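Local coordinates for 33-36 kDa outer membrane protein (Acinetobacter baumannii, PDB 6GIE), which forms a beta-barrel channel of the outer membrane and probably lets small solutes pass, perhaps including carbapenem antibiotics, at residues Lys60-Leu69 with Arg194-Asp202. Sequence-based numbering, arbitrary orientation.
Sequences KGPLAEAAFL and RTKYVGNID
Glu65 and Lys196 form a salt bridge, with Lys196 NZ 2.8 Å from Glu65 OE1. The ammonium meets the carboxylate from above its plane, 39° out of it. A bend at the last torsion of Lys196 (chi4 66°) turns NZ toward the acid. The lysine also forms a salt bridge with Glu211, so two carboxylates probably balance its charge. Farther along the strand, Asn200 ND2 gives a weak but nearly straight hydrogen bond to Lys60 O, at 3.4 Å.

Behind the ammonium, the CE methylene of Lys196 lies over one face of the Phe68 ring. Lys196 CE sits 3.9 Å from the Phe68 ring centroid in a CH-pi contact, offset toward the rim. With CG anti to the backbone N (chi1 -176°), the Phe68 side chain reaches toward the strand and passes alongside Lys196, which comes the other way. NZ itself is distant from the ring and adds at most a weak cation-pi attraction.

Val198 is the apolar centre. Val198 CG2 packs against Glu65 CG at 3.7 Å and also touches Phe68 CD2. Val198 CG1 lies 3.9 Å from Leu69 CD2 and meets Pro62 CG tip to tip at 4.0 Å. Asn200 OD1 rests 3.6 Å from Pro62 CD.

Glu65 is also the N-cap residue of helix 66-69. The link between strands 43-52 and 74-83, probably a periplasmic turn, folds inward against the barrel wall and probably narrows the channel there. Strand 190-200 pairs antiparallel with strands 149-157 and 207-216. Phe68 also touches Leu150 of the first, and Pro62 touches Ala207 of the second.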
loop_
_atom_site.group_PDB
_atom_site.type_symbol
_atom_site.label_atom_id
_atom_site.label_comp_id
_atom_site.label_asym_id
_atom_site.label_seq_id
_atom_site.Cartn_x
_atom_site.Cartn_y
_atom_site.Cartn_z
ATOM N N LYS A 60 13.674 12.485 5.802
ATOM C CA LYS A 60 13.611 12.183 7.258
ATOM C C LYS A 60 13.486 10.693 7.611
ATOM O O LYS A 60 13.318 10.363 8.774
ATOM C CB LYS A 60 12.477 12.967 7.938
ATOM C CG LYS A 60 11.094 12.338 7.801
ATOM C CD LYS A 60 10.022 13.303 8.290
ATOM C CE LYS A 60 9.790 14.418 7.286
ATOM N NZ LYS A 60 8.902 15.487 7.799
ATOM N N GLY A 61 13.565 9.808 6.618
ATOM C CA GLY A 61 13.536 8.345 6.866
ATOM C C GLY A 61 13.541 7.517 5.585
ATOM O O GLY A 61 13.937 7.975 4.528
ATOM N N PRO A 62 13.109 6.276 5.661
ATOM C CA PRO A 62 13.094 5.518 4.385
ATOM C C PRO A 62 12.286 6.229 3.251
ATOM O O PRO A 62 11.131 6.732 3.495
ATOM C CB PRO A 62 12.412 4.220 4.780
ATOM C CG PRO A 62 11.598 4.545 6.044
ATOM C CD PRO A 62 12.366 5.613 6.750
ATOM N N LEU A 63 12.840 6.291 2.029
ATOM C CA LEU A 63 12.207 7.089 0.958
ATOM C C LEU A 63 10.882 6.454 0.596
ATOM O O LEU A 63 9.900 7.170 0.323
ATOM C CB LEU A 63 13.069 7.209 -0.294
ATOM C CG LEU A 63 14.408 7.935 -0.279
ATOM C CD1 LEU A 63 15.167 7.718 -1.590
ATOM C CD2 LEU A 63 14.224 9.398 -0.073
ATOM N N ALA A 64 10.781 5.122 0.640
ATOM C CA ALA A 64 9.487 4.528 0.250
ATOM C C ALA A 64 8.277 5.056 1.061
ATOM O O ALA A 64 7.159 5.045 0.534
ATOM C CB ALA A 64 9.517 3.002 0.300
ATOM N N GLU A 65 8.509 5.483 2.321
ATOM C CA GLU A 65 7.442 5.803 3.233
ATOM C C GLU A 65 7.366 7.294 3.525
ATOM O O GLU A 65 6.819 7.694 4.524
ATOM C CB GLU A 65 7.628 5.057 4.585
ATOM C CG GLU A 65 7.434 3.560 4.477
ATOM C CD GLU A 65 6.024 3.105 4.083
ATOM O OE1 GLU A 65 5.026 3.849 4.241
ATOM O OE2 GLU A 65 5.909 1.982 3.532
ATOM N N ALA A 66 7.922 8.111 2.652
ATOM C CA ALA A 66 8.011 9.554 2.893
ATOM C C ALA A 66 6.636 10.193 2.981
ATOM O O ALA A 66 6.476 11.163 3.781
ATOM C CB ALA A 66 8.837 10.229 1.785
ATOM N N ALA A 67 5.650 9.678 2.214
ATOM C CA ALA A 67 4.285 10.323 2.225
ATOM C C ALA A 67 3.646 10.116 3.609
ATOM O O ALA A 67 3.127 11.073 4.278
ATOM C CB ALA A 67 3.354 9.795 1.130
ATOM N N PHE A 68 3.649 8.861 4.023
ATOM C CA PHE A 68 3.232 8.534 5.404
ATOM C C PHE A 68 3.979 9.314 6.514
ATOM O O PHE A 68 3.359 9.947 7.421
ATOM C CB PHE A 68 3.349 7.056 5.670
ATOM C CG PHE A 68 2.847 6.675 7.025
ATOM C CD1 PHE A 68 1.483 6.602 7.276
ATOM C CD2 PHE A 68 3.717 6.393 8.028
ATOM C CE1 PHE A 68 1.022 6.264 8.570
ATOM C CE2 PHE A 68 3.276 6.024 9.324
ATOM C CZ PHE A 68 1.933 5.976 9.590
ATOM N N LEU A 69 5.279 9.363 6.418
ATOM C CA LEU A 69 6.027 10.096 7.420
ATOM C C LEU A 69 5.775 11.599 7.387
ATOM O O LEU A 69 5.927 12.258 8.391
ATOM C CB LEU A 69 7.519 9.813 7.334
ATOM C CG LEU A 69 7.964 8.348 7.626
ATOM C CD1 LEU A 69 9.402 8.114 7.265
ATOM C CD2 LEU A 69 7.759 8.043 9.097
ATOM N N ARG A 194 -7.302 -1.392 10.306
ATOM C CA ARG A 194 -5.913 -1.536 9.996
ATOM C C ARG A 194 -4.967 -0.637 10.772
ATOM O O ARG A 194 -5.318 0.465 11.276
ATOM C CB ARG A 194 -5.746 -1.348 8.472
ATOM C CG ARG A 194 -5.829 0.043 7.925
ATOM C CD ARG A 194 -5.437 0.087 6.411
ATOM N NE ARG A 194 -5.623 1.481 5.983
ATOM C CZ ARG A 194 -4.668 2.382 5.990
ATOM N NH1 ARG A 194 -3.417 2.049 6.237
ATOM N NH2 ARG A 194 -4.938 3.623 5.672
ATOM N N THR A 195 -3.712 -1.054 10.744
ATOM C CA THR A 195 -2.685 -0.295 11.408
ATOM C C THR A 195 -1.493 -0.152 10.534
ATOM O O THR A 195 -1.279 -0.994 9.698
ATOM C CB THR A 195 -2.223 -0.970 12.718
ATOM O OG1 THR A 195 -1.623 -2.219 12.445
ATOM C CG2 THR A 195 -3.357 -1.187 13.631
ATOM N N LYS A 196 -0.757 0.938 10.727
ATOM C CA LYS A 196 0.469 1.159 10.052
ATOM C C LYS A 196 1.530 1.804 10.926
ATOM O O LYS A 196 1.283 2.806 11.605
ATOM C CB LYS A 196 0.249 2.090 8.831
ATOM C CG LYS A 196 1.449 2.151 7.837
ATOM C CD LYS A 196 1.004 2.932 6.563
ATOM C CE LYS A 196 2.106 3.443 5.672
ATOM N NZ LYS A 196 2.811 2.308 5.073
ATOM N N TYR A 197 2.759 1.282 10.837
ATOM C CA TYR A 197 3.868 1.912 11.591
ATOM C C TYR A 197 5.069 2.060 10.736
ATOM O O TYR A 197 5.386 1.155 9.965
ATOM C CB TYR A 197 4.245 1.081 12.871
ATOM C CG TYR A 197 5.422 1.675 13.654
ATOM C CD1 TYR A 197 5.263 2.817 14.429
ATOM C CD2 TYR A 197 6.662 1.085 13.636
ATOM C CE1 TYR A 197 6.325 3.329 15.137
ATOM C CE2 TYR A 197 7.719 1.599 14.367
ATOM C CZ TYR A 197 7.538 2.709 15.095
ATOM O OH TYR A 197 8.587 3.248 15.759
ATOM N N VAL A 198 5.835 3.118 10.996
ATOM C CA VAL A 198 7.142 3.284 10.355
ATOM C C VAL A 198 8.024 3.972 11.345
ATOM O O VAL A 198 7.700 5.037 11.829
ATOM C CB VAL A 198 7.072 4.080 9.016
ATOM C CG1 VAL A 198 8.475 4.301 8.462
ATOM C CG2 VAL A 198 6.296 3.287 7.996
ATOM N N GLY A 199 9.095 3.306 11.747
ATOM C CA GLY A 199 10.082 3.917 12.605
ATOM C C GLY A 199 11.516 3.713 12.134
ATOM O O GLY A 199 11.871 2.704 11.490
ATOM N N ASN A 200 12.326 4.712 12.450
ATOM C CA ASN A 200 13.773 4.658 12.303
ATOM C C ASN A 200 14.329 3.852 13.419
ATOM O O ASN A 200 13.825 3.974 14.518
ATOM C CB ASN A 200 14.333 6.063 12.357
ATOM C CG ASN A 200 13.942 6.859 11.119
ATOM O OD1 ASN A 200 13.709 6.287 10.053
ATOM N ND2 ASN A 200 13.861 8.157 11.253
ATOM N N ILE A 201 15.333 3.011 13.169
ATOM C CA ILE A 201 15.983 2.369 14.309
ATOM C C ILE A 201 17.106 3.290 14.838
ATOM O O ILE A 201 18.000 3.691 14.105
ATOM C CB ILE A 201 16.414 0.897 14.066
ATOM C CG1 ILE A 201 17.744 0.812 13.333
ATOM C CG2 ILE A 201 15.335 0.103 13.326
ATOM C CD1 ILE A 201 18.401 -0.528 13.521
ATOM N N ASP A 202 16.995 3.658 16.111
ATOM C CA ASP A 202 17.834 4.699 16.717
ATOM C C ASP A 202 19.320 4.383 16.560
ATOM O O ASP A 202 19.747 3.246 16.740
ATOM C CB ASP A 202 17.498 4.847 18.211
ATOM C CG ASP A 202 16.083 5.393 18.451
ATOM O OD1 ASP A 202 15.183 5.122 17.618
ATOM O OD2 ASP A 202 15.868 6.083 19.483
#